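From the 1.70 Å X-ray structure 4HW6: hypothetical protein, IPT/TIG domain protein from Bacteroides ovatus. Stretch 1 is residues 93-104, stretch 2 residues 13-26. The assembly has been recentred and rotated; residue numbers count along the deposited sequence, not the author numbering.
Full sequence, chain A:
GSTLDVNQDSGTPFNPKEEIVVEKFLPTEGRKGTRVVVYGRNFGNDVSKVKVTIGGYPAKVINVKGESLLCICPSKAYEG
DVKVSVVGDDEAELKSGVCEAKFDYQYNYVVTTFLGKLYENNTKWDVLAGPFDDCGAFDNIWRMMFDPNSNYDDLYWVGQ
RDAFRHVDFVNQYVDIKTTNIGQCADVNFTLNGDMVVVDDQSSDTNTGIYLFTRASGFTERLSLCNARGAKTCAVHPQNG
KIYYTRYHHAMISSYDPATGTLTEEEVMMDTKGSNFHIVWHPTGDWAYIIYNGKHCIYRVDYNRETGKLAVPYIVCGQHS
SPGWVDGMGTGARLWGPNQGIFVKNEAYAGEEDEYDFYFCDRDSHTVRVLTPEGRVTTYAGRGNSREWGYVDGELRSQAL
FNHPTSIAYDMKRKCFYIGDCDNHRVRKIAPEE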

ATOM      1  N   GLU A  93     -33.712  12.688  19.239  1.00 51.00           N
ATOM      2  CA  GLU A  93     -32.708  13.241  20.151  1.00 47.62           C
ATOM      3  C   GLU A  93     -33.259  14.469  20.867  1.00 47.69           C
ATOM      4  O   GLU A  93     -33.750  15.395  20.230  1.00 48.67           O
ATOM      5  CB  GLU A  93     -31.438  13.609  19.375  1.00 48.68           C
ATOM      6  CG  GLU A  93     -30.312  14.207  20.210  1.00 49.66           C
ATOM      7  CD  GLU A  93     -29.071  14.505  19.373  1.00 53.72           C
ATOM      8  OE1 GLU A  93     -28.409  13.552  18.902  1.00 55.20           O
ATOM      9  OE2 GLU A  93     -28.758  15.697  19.179  1.00 56.26           O
ATOM     10  N   LEU A  94     -33.180  14.456  22.196  1.00 45.10           N
ATOM     11  CA  LEU A  94     -33.621  15.578  23.019  1.00 45.49           C
ATOM     12  C   LEU A  94     -32.461  16.531  23.297  1.00 44.33           C
ATOM     13  O   LEU A  94     -32.603  17.752  23.164  1.00 44.46           O
ATOM     14  CB  LEU A  94     -34.200  15.052  24.334  1.00 46.71           C
ATOM     15  CG  LEU A  94     -35.576  14.399  24.191  1.00 50.66           C
ATOM     16  CD1 LEU A  94     -35.933  13.638  25.459  1.00 52.89           C
ATOM     17  CD2 LEU A  94     -36.622  15.456  23.860  1.00 53.42           C
ATOM     18  N   LYS A  95     -31.323  15.960  23.703  1.00 40.12           N
ATOM     19  CA  LYS A  95     -30.115  16.722  24.011  1.00 38.86           C
ATOM     20  C   LYS A  95     -28.877  15.909  23.649  1.00 34.82           C
ATOM     21  O   LYS A  95     -28.913  14.683  23.604  1.00 32.77           O
ATOM     22  CB  LYS A  95     -30.020  17.041  25.512  1.00 40.15           C
ATOM     23  CG  LYS A  95     -31.105  17.904  26.109  1.00 43.75           C
ATOM     24  CD  LYS A  95     -30.947  19.369  25.762  1.00 45.83           C
ATOM     25  CE  LYS A  95     -32.030  20.186  26.436  1.00 47.86           C
ATOM     26  NZ  LYS A  95     -31.794  21.639  26.258  1.00 51.50           N
ATOM     27  N   SER A  96     -27.774  16.610  23.432  1.00 33.68           N
ATOM     28  CA  SER A  96     -26.484  15.979  23.322  1.00 32.51           C
ATOM     29  C   SER A  96     -25.416  16.924  23.835  1.00 32.78           C
ATOM     30  O   SER A  96     -25.585  18.139  23.831  1.00 32.74           O
ATOM     31  CB  SER A  96     -26.185  15.593  21.876  1.00 34.08           C
ATOM     32  OG  SER A  96     -26.027  16.752  21.081  1.00 39.54           O
ATOM     33  N   GLY A  97     -24.319  16.341  24.285  1.00 31.32           N
ATOM     34  CA  GLY A  97     -23.143  17.089  24.702  1.00 32.18           C
ATOM     35  C   GLY A  97     -21.909  16.370  24.198  1.00 30.91           C
ATOM     36  O   GLY A  97     -21.953  15.168  23.926  1.00 29.92           O
ATOM     37  N   VAL A  98     -20.825  17.124  24.038  1.00 32.55           N
ATOM     38  CA  VAL A  98     -19.535  16.561  23.642  1.00 33.19           C
ATOM     39  C   VAL A  98     -18.469  17.056  24.620  1.00 33.54           C
ATOM     40  O   VAL A  98     -18.490  18.208  25.052  1.00 34.78           O
ATOM     41  CB  VAL A  98     -19.128  16.956  22.202  1.00 35.98           C
ATOM     42  CG1 VAL A  98     -17.976  16.082  21.710  1.00 37.29           C
ATOM     43  CG2 VAL A  98     -20.309  16.839  21.248  1.00 38.97           C
ATOM     44  N   CYS A  99     -17.566  16.161  24.986  1.00 32.87           N
ATOM     45  CA  CYS A  99     -16.452  16.486  25.856  1.00 33.78           C
ATOM     46  C   CYS A  99     -15.459  17.409  25.143  1.00 35.33           C
ATOM     47  O   CYS A  99     -15.293  17.318  23.927  1.00 34.04           O
ATOM     48  CB  CYS A  99     -15.752  15.192  26.269  1.00 34.93           C
ATOM     49  SG  CYS A  99     -14.621  15.388  27.646  1.00 38.05           S
ATOM     50  N   GLU A 100     -14.831  18.311  25.897  1.00 37.49           N
ATOM     51  CA  GLU A 100     -13.748  19.156  25.371  1.00 40.85           C
ATOM     52  C   GLU A 100     -12.510  18.308  25.054  1.00 42.32           C
ATOM     53  O   GLU A 100     -11.830  18.552  24.062  1.00 46.62           O
ATOM     54  CB  GLU A 100     -13.384  20.264  26.369  1.00 43.06           C
ATOM     55  N   ALA A 101     -12.221  17.317  25.903  1.00 39.98           N
ATOM     56  CA  ALA A 101     -11.102  16.409  25.675  1.00 40.49           C
ATOM     57  C   ALA A 101     -11.526  15.304  24.699  1.00 36.67           C
ATOM     58  O   ALA A 101     -12.674  14.850  24.716  1.00 33.86           O
ATOM     59  CB  ALA A 101     -10.593  15.812  26.992  1.00 38.97           C
ATOM     60  N   LYS A 102     -10.596  14.918  23.831  1.00 37.29           N
ATOM     61  CA  LYS A 102     -10.795  13.824  22.874  1.00 36.05           C
ATOM     62  C   LYS A 102     -10.214  12.523  23.441  1.00 34.25           C
ATOM     63  O   LYS A 102      -9.158  12.531  24.087  1.00 34.34           O
ATOM     64  CB  LYS A 102     -10.096  14.133  21.548  1.00 41.75           C
ATOM     65  CG  LYS A 102     -10.758  15.212  20.700  1.00 46.40           C
ATOM     66  CD  LYS A 102      -9.873  15.580  19.514  1.00 51.68           C
ATOM     67  CE  LYS A 102     -10.658  16.198  18.357  1.00 55.01           C
ATOM     68  NZ  LYS A 102     -11.445  17.395  18.757  1.00 54.74           N
ATOM     69  N   PHE A 103     -10.901  11.409  23.189  1.00 30.71           N
ATOM     70  CA  PHE A 103     -10.394  10.096  23.572  1.00 30.63           C
ATOM     71  C   PHE A 103      -9.215   9.746  22.661  1.00 32.98           C
ATOM     72  O   PHE A 103      -9.282   9.941  21.438  1.00 33.96           O
ATOM     73  CB  PHE A 103     -11.514   9.048  23.468  1.00 27.92           C
ATOM     74  CG  PHE A 103     -11.120   7.678  23.954  1.00 27.32           C
ATOM     75  CD1 PHE A 103     -11.115   7.383  25.305  1.00 27.64           C
ATOM     76  CD2 PHE A 103     -10.765   6.681  23.055  1.00 26.63           C
ATOM     77  CE1 PHE A 103     -10.747   6.124  25.768  1.00 27.79           C
ATOM     78  CE2 PHE A 103     -10.403   5.418  23.515  1.00 28.00           C
ATOM     79  CZ  PHE A 103     -10.391   5.141  24.867  1.00 27.58           C
ATOM     80  N   ASP A 104      -8.130   9.253  23.248  1.00 34.13           N
ATOM     81  CA  ASP A 104      -6.943   8.860  22.471  1.00 37.32           C
ATOM     82  C   ASP A 104      -7.072   7.393  22.072  1.00 35.39           C
ATOM     83  O   ASP A 104      -6.702   6.482  22.807  1.00 34.95           O
ATOM     84  CB  ASP A 104      -5.651   9.116  23.252  1.00 40.43           C
ATOM     85  CG  ASP A 104      -4.392   8.722  22.474  1.00 45.30           C
ATOM     86  OD1 ASP A 104      -4.474   8.363  21.276  1.00 46.21           O
ATOM     87  OD2 ASP A 104      -3.302   8.779  23.074  1.00 47.78           O
TER
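Stretch 2 (13-26) PFNPKEEIVVEKFL

Two extended segments can run side by side without sharing the ladder of direct backbone hydrogen bonds that defines a sheet, and the strand that begins at residue 93 illustrates how, paired with the chain from Ile20 through strand 21-26. The register advances in the same direction along both, Gly97 beside Ile20 and Cys99 beside Val22, with CA to CA distances of 5.0 and 4.8 Å, so the segments run parallel here. In place of direct amide pairing, waters fill the gap: one joins Ile20 N to Ser96 O, a second joins Val22 N to Val98 O, and a third joins Val22 O to Glu100 N. The backbones also touch directly through two CA-H...O contacts, Gly97 CA to Ile20 O at 3.5 Å and Cys99 CA to Val22 O at 3.6 Å. Gly97 suits this approach, since a CB there would clash with Ile20 O.

Two long side chains, one from each segment, cover the most surface and anchor the ends. Lys95 reaches over the type I turn from Asn15 to Glu18: its CG packs 3.6 Å from CZ at the edge of the Phe14 ring, its CE passes 3.2 Å from Pro16 O, and its NZ closes a salt bridge to Glu19 OE2 at 2.7 Å. The other carboxylate oxygen, Glu19 OE1, accepts from the water that bridges Ile20 and Ser96, tying charge and backbone together.

At the far end, in strand 21-26, Phe25 (chi1 p) packs its ring among Cys99, Ala101, Lys102 and Phe103. CE2 of Phe25 lies 3.5 Å from Cys99 SG and 3.3 Å from Ala101 O, the latter at the ring edge, while CD1 of Phe25 meets CD1 of Phe103 at 3.9 Å, the two rings inclined at 57°. Between these anchors, Val22 CG1 packs 3.7 Å from Cys99 CB.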

ATOM      1  N   PRO A  13     -33.052  10.894  37.128  1.00 55.55           N
ATOM      2  CA  PRO A  13     -33.792  10.920  35.855  1.00 52.08           C
ATOM      3  C   PRO A  13     -33.358  12.087  34.955  1.00 47.61           C
ATOM      4  O   PRO A  13     -32.977  13.152  35.455  1.00 46.32           O
ATOM      5  CB  PRO A  13     -35.258  11.093  36.289  1.00 55.37           C
ATOM      6  CG  PRO A  13     -35.304  10.704  37.723  1.00 59.75           C
ATOM      7  CD  PRO A  13     -33.953  11.016  38.291  1.00 59.22           C
ATOM      8  N   PHE A  14     -33.402  11.875  33.641  1.00 44.35           N
ATOM      9  CA  PHE A  14     -33.049  12.911  32.671  1.00 40.80           C
ATOM     10  C   PHE A  14     -33.929  14.159  32.851  1.00 41.42           C
ATOM     11  O   PHE A  14     -35.139  14.047  33.007  1.00 41.93           O
ATOM     12  CB  PHE A  14     -33.191  12.361  31.248  1.00 39.63           C
ATOM     13  CG  PHE A  14     -32.959  13.384  30.180  1.00 37.88           C
ATOM     14  CD1 PHE A  14     -31.684  13.862  29.930  1.00 36.15           C
ATOM     15  CD2 PHE A  14     -34.020  13.878  29.432  1.00 38.30           C
ATOM     16  CE1 PHE A  14     -31.472  14.816  28.948  1.00 35.36           C
ATOM     17  CE2 PHE A  14     -33.813  14.830  28.452  1.00 36.94           C
ATOM     18  CZ  PHE A  14     -32.536  15.300  28.211  1.00 36.07           C
ATOM     19  N   ASN A  15     -33.302  15.335  32.861  1.00 40.42           N
ATOM     20  CA  ASN A  15     -34.017  16.607  32.972  1.00 41.16           C
ATOM     21  C   ASN A  15     -33.951  17.322  31.624  1.00 39.01           C
ATOM     22  O   ASN A  15     -32.877  17.783  31.224  1.00 37.45           O
ATOM     23  CB  ASN A  15     -33.400  17.488  34.062  1.00 42.80           C
ATOM     24  CG  ASN A  15     -34.197  18.767  34.311  1.00 45.35           C
ATOM     25  OD1 ASN A  15     -34.980  19.216  33.461  1.00 44.37           O
ATOM     26  ND2 ASN A  15     -34.005  19.357  35.488  1.00 49.12           N
ATOM     27  N   PRO A  16     -35.096  17.421  30.919  1.00 38.55           N
ATOM     28  CA  PRO A  16     -35.074  18.017  29.573  1.00 37.78           C
ATOM     29  C   PRO A  16     -34.792  19.527  29.546  1.00 37.77           C
ATOM     30  O   PRO A  16     -34.503  20.080  28.484  1.00 37.57           O
ATOM     31  CB  PRO A  16     -36.469  17.698  29.018  1.00 39.58           C
ATOM     32  CG  PRO A  16     -37.331  17.452  30.207  1.00 40.82           C
ATOM     33  CD  PRO A  16     -36.440  16.951  31.308  1.00 40.53           C
ATOM     34  N   LYS A  17     -34.863  20.186  30.701  1.00 38.87           N
ATOM     35  CA  LYS A  17     -34.519  21.594  30.786  1.00 40.92           C
ATOM     36  C   LYS A  17     -33.024  21.842  30.738  1.00 41.47           C
ATOM     37  O   LYS A  17     -32.600  22.937  30.375  1.00 43.73           O
ATOM     38  CB  LYS A  17     -35.046  22.202  32.079  1.00 42.22           C
ATOM     39  CG  LYS A  17     -36.553  22.147  32.217  1.00 43.27           C
ATOM     40  CD  LYS A  17     -36.992  22.647  33.586  1.00 45.41           C
ATOM     41  CE  LYS A  17     -36.418  24.015  33.904  1.00 47.93           C
ATOM     42  NZ  LYS A  17     -37.123  24.685  35.042  1.00 51.95           N
ATOM     43  N   GLU A  18     -32.240  20.844  31.138  1.00 41.39           N
ATOM     44  CA  GLU A  18     -30.806  21.017  31.346  1.00 43.51           C
ATOM     45  C   GLU A  18     -30.002  20.430  30.199  1.00 39.61           C
ATOM     46  O   GLU A  18     -30.428  19.474  29.560  1.00 36.62           O
ATOM     47  CB  GLU A  18     -30.370  20.319  32.632  1.00 48.01           C
ATOM     48  CG  GLU A  18     -30.971  20.884  33.909  1.00 55.91           C
ATOM     49  CD  GLU A  18     -30.335  20.289  35.157  1.00 64.34           C
ATOM     50  OE1 GLU A  18     -29.627  19.254  35.052  1.00 69.77           O
ATOM     51  OE2 GLU A  18     -30.533  20.864  36.249  1.00 74.73           O
ATOM     52  N   GLU A  19     -28.818  20.992  29.972  1.00 40.01           N
ATOM     53  CA  GLU A  19     -27.913  20.480  28.947  1.00 39.47           C
ATOM     54  C   GLU A  19     -27.258  19.183  29.409  1.00 35.78           C
ATOM     55  O   GLU A  19     -27.171  18.907  30.608  1.00 35.79           O
ATOM     56  CB  GLU A  19     -26.832  21.518  28.616  1.00 43.59           C
ATOM     57  CG  GLU A  19     -27.362  22.814  28.011  1.00 48.57           C
ATOM     58  CD  GLU A  19     -28.259  22.579  26.796  1.00 50.47           C
ATOM     59  OE1 GLU A  19     -27.769  22.027  25.787  1.00 48.43           O
ATOM     60  OE2 GLU A  19     -29.455  22.947  26.851  1.00 49.77           O
ATOM     61  N   ILE A  20     -26.822  18.371  28.455  1.00 33.23           N
ATOM     62  CA  ILE A  20     -25.956  17.248  28.785  1.00 31.35           C
ATOM     63  C   ILE A  20     -24.517  17.766  28.792  1.00 31.97           C
ATOM     64  O   ILE A  20     -24.057  18.371  27.824  1.00 33.68           O
ATOM     65  CB  ILE A  20     -26.133  16.085  27.802  1.00 29.46           C
ATOM     66  CG1 ILE A  20     -27.511  15.456  27.990  1.00 29.35           C
ATOM     67  CG2 ILE A  20     -25.032  15.045  27.988  1.00 27.98           C
ATOM     68  CD1 ILE A  20     -27.864  14.431  26.928  1.00 29.68           C
ATOM     69  N   VAL A  21     -23.823  17.549  29.900  1.00 32.21           N
ATOM     70  CA  VAL A  21     -22.431  17.964  30.041  1.00 33.62           C
ATOM     71  C   VAL A  21     -21.576  16.708  30.092  1.00 32.19           C
ATOM     72  O   VAL A  21     -21.880  15.776  30.835  1.00 32.42           O
ATOM     73  CB  VAL A  21     -22.204  18.788  31.319  1.00 35.81           C
ATOM     74  CG1 VAL A  21     -20.775  19.308  31.358  1.00 38.61           C
ATOM     75  CG2 VAL A  21     -23.206  19.938  31.390  1.00 37.15           C
ATOM     76  N   VAL A  22     -20.550  16.652  29.251  1.00 31.36           N
ATOM     77  CA  VAL A  22     -19.619  15.550  29.293  1.00 30.21           C
ATOM     78  C   VAL A  22     -18.326  16.150  29.849  1.00 32.99           C
ATOM     79  O   VAL A  22     -17.655  16.934  29.170  1.00 35.88           O
ATOM     80  CB  VAL A  22     -19.431  14.906  27.898  1.00 29.14           C
ATOM     81  CG1 VAL A  22     -18.606  13.627  28.018  1.00 28.81           C
ATOM     82  CG2 VAL A  22     -20.792  14.619  27.252  1.00 28.07           C
ATOM     83  N   GLU A  23     -18.023  15.828  31.107  1.00 32.78           N
ATOM     84  CA  GLU A  23     -16.903  16.443  31.824  1.00 35.10           C
ATOM     85  C   GLU A  23     -15.599  15.748  31.501  1.00 34.75           C
ATOM     86  O   GLU A  23     -14.604  16.391  31.187  1.00 36.73           O
ATOM     87  CB  GLU A  23     -17.135  16.400  33.337  1.00 35.89           C
ATOM     88  N   LYS A  24     -15.595  14.425  31.593  1.00 33.43           N
ATOM     89  CA  LYS A  24     -14.357  13.658  31.414  1.00 33.93           C
ATOM     90  C   LYS A  24     -14.671  12.192  31.232  1.00 31.14           C
ATOM     91  O   LYS A  24     -15.819  11.786  31.340  1.00 30.68           O
ATOM     92  CB  LYS A  24     -13.434  13.833  32.628  1.00 37.53           C
ATOM     93  CG  LYS A  24     -13.916  13.147  33.899  1.00 41.36           C
ATOM     94  CD  LYS A  24     -12.840  13.113  34.978  1.00 46.91           C
ATOM     95  CE  LYS A  24     -13.415  12.584  36.286  1.00 51.23           C
ATOM     96  NZ  LYS A  24     -12.384  12.377  37.344  1.00 54.75           N
ATOM     97  N   PHE A  25     -13.637  11.402  30.968  1.00 30.21           N
ATOM     98  CA  PHE A  25     -13.781   9.956  30.768  1.00 28.97           C
ATOM     99  C   PHE A  25     -12.524   9.246  31.277  1.00 29.37           C
ATOM    100  O   PHE A  25     -11.435   9.827  31.270  1.00 30.16           O
ATOM    101  CB  PHE A  25     -14.026   9.641  29.293  1.00 27.71           C
ATOM    102  CG  PHE A  25     -13.174  10.448  28.352  1.00 28.60           C
ATOM    103  CD1 PHE A  25     -11.895  10.024  28.006  1.00 29.00           C
ATOM    104  CD2 PHE A  25     -13.650  11.629  27.807  1.00 29.05           C
ATOM    105  CE1 PHE A  25     -11.099  10.787  27.155  1.00 29.92           C
ATOM    106  CE2 PHE A  25     -12.868  12.383  26.945  1.00 30.54           C
ATOM    107  CZ  PHE A  25     -11.589  11.970  26.623  1.00 30.65           C
ATOM    108  N   LEU A  26     -12.683   8.007  31.732  1.00 29.15           N
ATOM    109  CA  LEU A  26     -11.542   7.193  32.178  1.00 30.29           C
ATOM    110  C   LEU A  26     -11.694   5.760  31.647  1.00 30.06           C
ATOM    111  O   LEU A  26     -12.784   5.189  31.707  1.00 29.86           O
ATOM    112  CB  LEU A  26     -11.410   7.213  33.707  1.00 33.03           C
ATOM    113  CG  LEU A  26     -11.021   8.558  34.362  1.00 34.74           C
ATOM    114  CD1 LEU A  26     -11.204   8.502  35.870  1.00 36.94           C
ATOM    115  CD2 LEU A  26      -9.592   8.968  34.025  1.00 34.68           C
TER
HETATM  116  O   HOH W   1     -27.173  19.350  25.881  1.00 33.01           O
HETATM  117  O   HOH W   2     -19.921  18.828  27.598  1.00 32.45           O
HETATM  118  O   HOH W   3     -15.681  18.748  28.603  1.00 40.23           O